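Local coordinates for protein alpha-galactosidase (Umbelopsis vinacea, PDB 3A5V) that hydrolyses terminal alpha-D-galactosyl residues from alpha-galactosides as a tetrameric, N-glycosylated glycoside hydrolase of family 27, pairing a beta/alpha barrel with a C-terminal beta domain, at residues W341-W345 against F390-T395. Numbering follows the deposited sequence.
Sequences WDDIW and FMDSAT. With NAG (2-acetamido-2-deoxy-beta-D-glucopyranose), chain D; NAG (2-acetamido-2-deoxy-beta-D-glucopyranose), chain B.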
loop_
_atom_site.group_PDB
_atom_site.type_symbol
_atom_site.label_atom_id
_atom_site.label_comp_id
_atom_site.label_asym_id
_atom_site.label_seq_id
_atom_site.Cartn_x
_atom_site.Cartn_y
_atom_site.Cartn_z
ATOM N N TRP A 341 -22.904 -15.992 27.050
ATOM C CA TRP A 341 -23.530 -14.688 27.240
ATOM C C TRP A 341 -22.452 -13.599 27.246
ATOM O O TRP A 341 -22.675 -12.501 26.707
ATOM C CB TRP A 341 -24.318 -14.673 28.567
ATOM C CG TRP A 341 -25.742 -15.311 28.571
ATOM C CD1 TRP A 341 -26.757 -15.005 29.450
ATOM C CD2 TRP A 341 -26.275 -16.335 27.694
ATOM N NE1 TRP A 341 -27.871 -15.774 29.181
ATOM C CE2 TRP A 341 -27.607 -16.587 28.106
ATOM C CE3 TRP A 341 -25.756 -17.062 26.597
ATOM C CZ2 TRP A 341 -28.430 -17.528 27.460
ATOM C CZ3 TRP A 341 -26.568 -17.984 25.951
ATOM C CH2 TRP A 341 -27.895 -18.222 26.390
ATOM N N ASP A 342 -21.287 -13.887 27.850
ATOM C CA ASP A 342 -20.224 -12.882 27.891
ATOM C C ASP A 342 -19.696 -12.556 26.482
ATOM O O ASP A 342 -19.260 -11.432 26.235
ATOM C CB ASP A 342 -19.071 -13.276 28.828
ATOM C CG ASP A 342 -19.455 -13.160 30.305
ATOM O OD1 ASP A 342 -20.504 -12.537 30.632
ATOM O OD2 ASP A 342 -18.702 -13.697 31.132
ATOM N N ASP A 343 -19.703 -13.537 25.586
ATOM C CA ASP A 343 -19.292 -13.273 24.201
ATOM C C ASP A 343 -20.384 -12.553 23.411
ATOM O O ASP A 343 -20.089 -11.590 22.704
ATOM C CB ASP A 343 -18.899 -14.557 23.499
ATOM C CG ASP A 343 -17.496 -15.026 23.898
ATOM O OD1 ASP A 343 -16.655 -14.189 24.321
ATOM O OD2 ASP A 343 -17.252 -16.225 23.782
ATOM N N ILE A 344 -21.627 -13.016 23.536
ATOM C CA ILE A 344 -22.763 -12.401 22.825
ATOM C C ILE A 344 -22.859 -10.891 23.107
ATOM O O ILE A 344 -23.106 -10.094 22.180
ATOM C CB ILE A 344 -24.100 -13.138 23.123
ATOM C CG1 ILE A 344 -24.048 -14.562 22.530
ATOM C CG2 ILE A 344 -25.325 -12.359 22.544
ATOM C CD1 ILE A 344 -25.095 -15.548 23.124
ATOM N N TRP A 345 -22.661 -10.514 24.379
ATOM C CA TRP A 345 -22.667 -9.103 24.795
ATOM C C TRP A 345 -21.263 -8.594 25.210
ATOM O O TRP A 345 -21.129 -7.779 26.140
ATOM C CB TRP A 345 -23.716 -8.870 25.912
ATOM C CG TRP A 345 -25.124 -9.019 25.371
ATOM C CD1 TRP A 345 -25.821 -8.091 24.657
ATOM C CD2 TRP A 345 -25.971 -10.166 25.470
ATOM N NE1 TRP A 345 -27.058 -8.578 24.316
ATOM C CE2 TRP A 345 -27.181 -9.850 24.800
ATOM C CE3 TRP A 345 -25.832 -11.431 26.064
ATOM C CZ2 TRP A 345 -28.242 -10.751 24.698
ATOM C CZ3 TRP A 345 -26.887 -12.335 25.963
ATOM C CH2 TRP A 345 -28.087 -11.983 25.291
ATOM N N PHE A 390 -32.484 -13.891 20.431
ATOM C CA PHE A 390 -32.627 -13.835 21.887
ATOM C C PHE A 390 -33.717 -12.827 22.183
ATOM O O PHE A 390 -33.640 -11.682 21.720
ATOM C CB PHE A 390 -31.301 -13.416 22.546
ATOM C CG PHE A 390 -30.299 -14.548 22.685
ATOM C CD1 PHE A 390 -29.766 -15.171 21.559
ATOM C CD2 PHE A 390 -29.898 -14.979 23.944
ATOM C CE1 PHE A 390 -28.835 -16.246 21.681
ATOM C CE2 PHE A 390 -28.980 -16.025 24.091
ATOM C CZ PHE A 390 -28.448 -16.673 22.954
ATOM N N MET A 391 -34.732 -13.249 22.938
ATOM C CA MET A 391 -35.943 -12.441 23.123
ATOM C C MET A 391 -35.787 -11.371 24.202
ATOM O O MET A 391 -36.671 -10.547 24.418
ATOM C CB MET A 391 -37.160 -13.344 23.388
ATOM C CG MET A 391 -37.423 -14.349 22.282
ATOM S SD MET A 391 -37.780 -13.611 20.661
ATOM C CE MET A 391 -39.430 -13.002 20.967
ATOM N N ASP A 392 -34.629 -11.380 24.855
ATOM C CA ASP A 392 -34.270 -10.364 25.824
ATOM C C ASP A 392 -32.743 -10.264 25.842
ATOM O O ASP A 392 -32.044 -11.013 25.141
ATOM C CB ASP A 392 -34.821 -10.722 27.219
ATOM C CG ASP A 392 -35.108 -9.477 28.097
ATOM O OD1 ASP A 392 -34.471 -8.415 27.913
ATOM O OD2 ASP A 392 -35.995 -9.560 28.972
ATOM N N SER A 393 -32.241 -9.326 26.635
ATOM C CA SER A 393 -30.816 -9.042 26.737
ATOM C C SER A 393 -30.299 -9.422 28.121
ATOM O O SER A 393 -31.023 -9.311 29.112
ATOM C CB SER A 393 -30.595 -7.546 26.516
ATOM O OG SER A 393 -29.245 -7.197 26.740
ATOM N N ALA A 394 -29.044 -9.850 28.191
ATOM C CA ALA A 394 -28.372 -10.057 29.485
ATOM C C ALA A 394 -27.681 -8.799 30.026
ATOM O O ALA A 394 -27.060 -8.844 31.084
ATOM C CB ALA A 394 -27.377 -11.222 29.404
ATOM N N THR A 395 -27.798 -7.680 29.318
ATOM C CA THR A 395 -27.078 -6.460 29.694
ATOM C C THR A 395 -27.670 -5.873 30.990
ATOM O O THR A 395 -28.890 -5.787 31.127
ATOM C CB THR A 395 -27.072 -5.413 28.544
ATOM O OG1 THR A 395 -26.314 -5.936 27.425
ATOM C CG2 THR A 395 -26.449 -4.079 28.998
HETATM C C1 NAG D . -38.532 -11.889 31.098
HETATM C C2 NAG D . -39.249 -10.663 30.519
HETATM C C3 NAG D . -38.986 -9.394 31.334
HETATM C C4 NAG D . -39.017 -9.623 32.854
HETATM C C5 NAG D . -38.305 -10.929 33.243
HETATM C C6 NAG D . -38.444 -11.254 34.732
HETATM C C7 NAG D . -39.608 -10.715 28.097
HETATM C C8 NAG D . -39.043 -10.377 26.744
HETATM N N2 NAG D . -38.858 -10.390 29.145
HETATM O O3 NAG D . -39.938 -8.416 30.948
HETATM O O4 NAG D . -38.384 -8.536 33.500
HETATM O O5 NAG D . -38.816 -12.011 32.476
HETATM O O6 NAG D . -39.738 -11.766 34.997
HETATM O O7 NAG D . -40.699 -11.275 28.183
HETATM C C1 NAG B . -37.498 -16.917 29.787
HETATM C C2 NAG B . -37.734 -16.523 31.257
HETATM C C3 NAG B . -38.600 -15.263 31.356
HETATM C C4 NAG B . -38.011 -14.136 30.504
HETATM C C5 NAG B . -37.703 -14.644 29.083
HETATM C C6 NAG B . -37.010 -13.562 28.251
HETATM C C7 NAG B . -37.815 -18.063 33.145
HETATM C C8 NAG B . -38.408 -19.324 33.715
HETATM N N2 NAG B . -38.340 -17.616 32.005
HETATM O O3 NAG B . -38.696 -14.840 32.699
HETATM O O4 NAG B . -38.947 -13.080 30.398
HETATM O O5 NAG B . -36.907 -15.804 29.130
HETATM O O6 NAG B . -36.875 -13.980 26.914
HETATM O O7 NAG B . -36.900 -17.478 33.744
#
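Phe-390 drives the edge of its ring into one face of the Trp-341 indole, Phe-390 CE2 lying 3.4 Å from Trp-341 CH2 in a T-shaped pair with the planes at 77°. Its own face receives the edge of the Trp-345 six-membered ring in an offset edge-to-face pair, centroids 5.7 Å apart, which completes a cluster of three aromatics. Ile-344 meets Phe-390 from the opposite direction, its CD1 3.5 Å from Phe-390 CZ. Above the Trp-345 six-membered ring sits the methyl of Ala-394, a CH-pi contact with CB 4.0 Å from the centroid; Ile-344 CG2 backs the other indole face. With CG beside its backbone N (chi1 -69°), Trp-345 directs its indole toward 390-395, and Ser-393 OG and Ala-394 N lie over one face near its rim. Replacing it by an alanine would probably open a gap under Ala-394 and leave Phe-390 without one of its aromatic partners.

The partly exposed Asp-392 and Thr-395 form the looser side. No hydrogen bond joins the segments; Thr-395 OG1 merely approaches Trp-345 CD1 (3.5 Å). Within 390-395, Ser-393 OG accepts from Thr-395 N in an ST turn, while the Asp-392 carboxylate bonds Ser-393 N and, through OD2, N2 of the chain D N-acetylglucosamine (3.0 Å).

The contact packs the segment after strand 384-390 against helix 341-344 within the C-terminal beta domain, where Ile-344 and Phe-390 rest on Val-325 of strand 322-329 and Trp-345 on Ile-358 of strand 358-362.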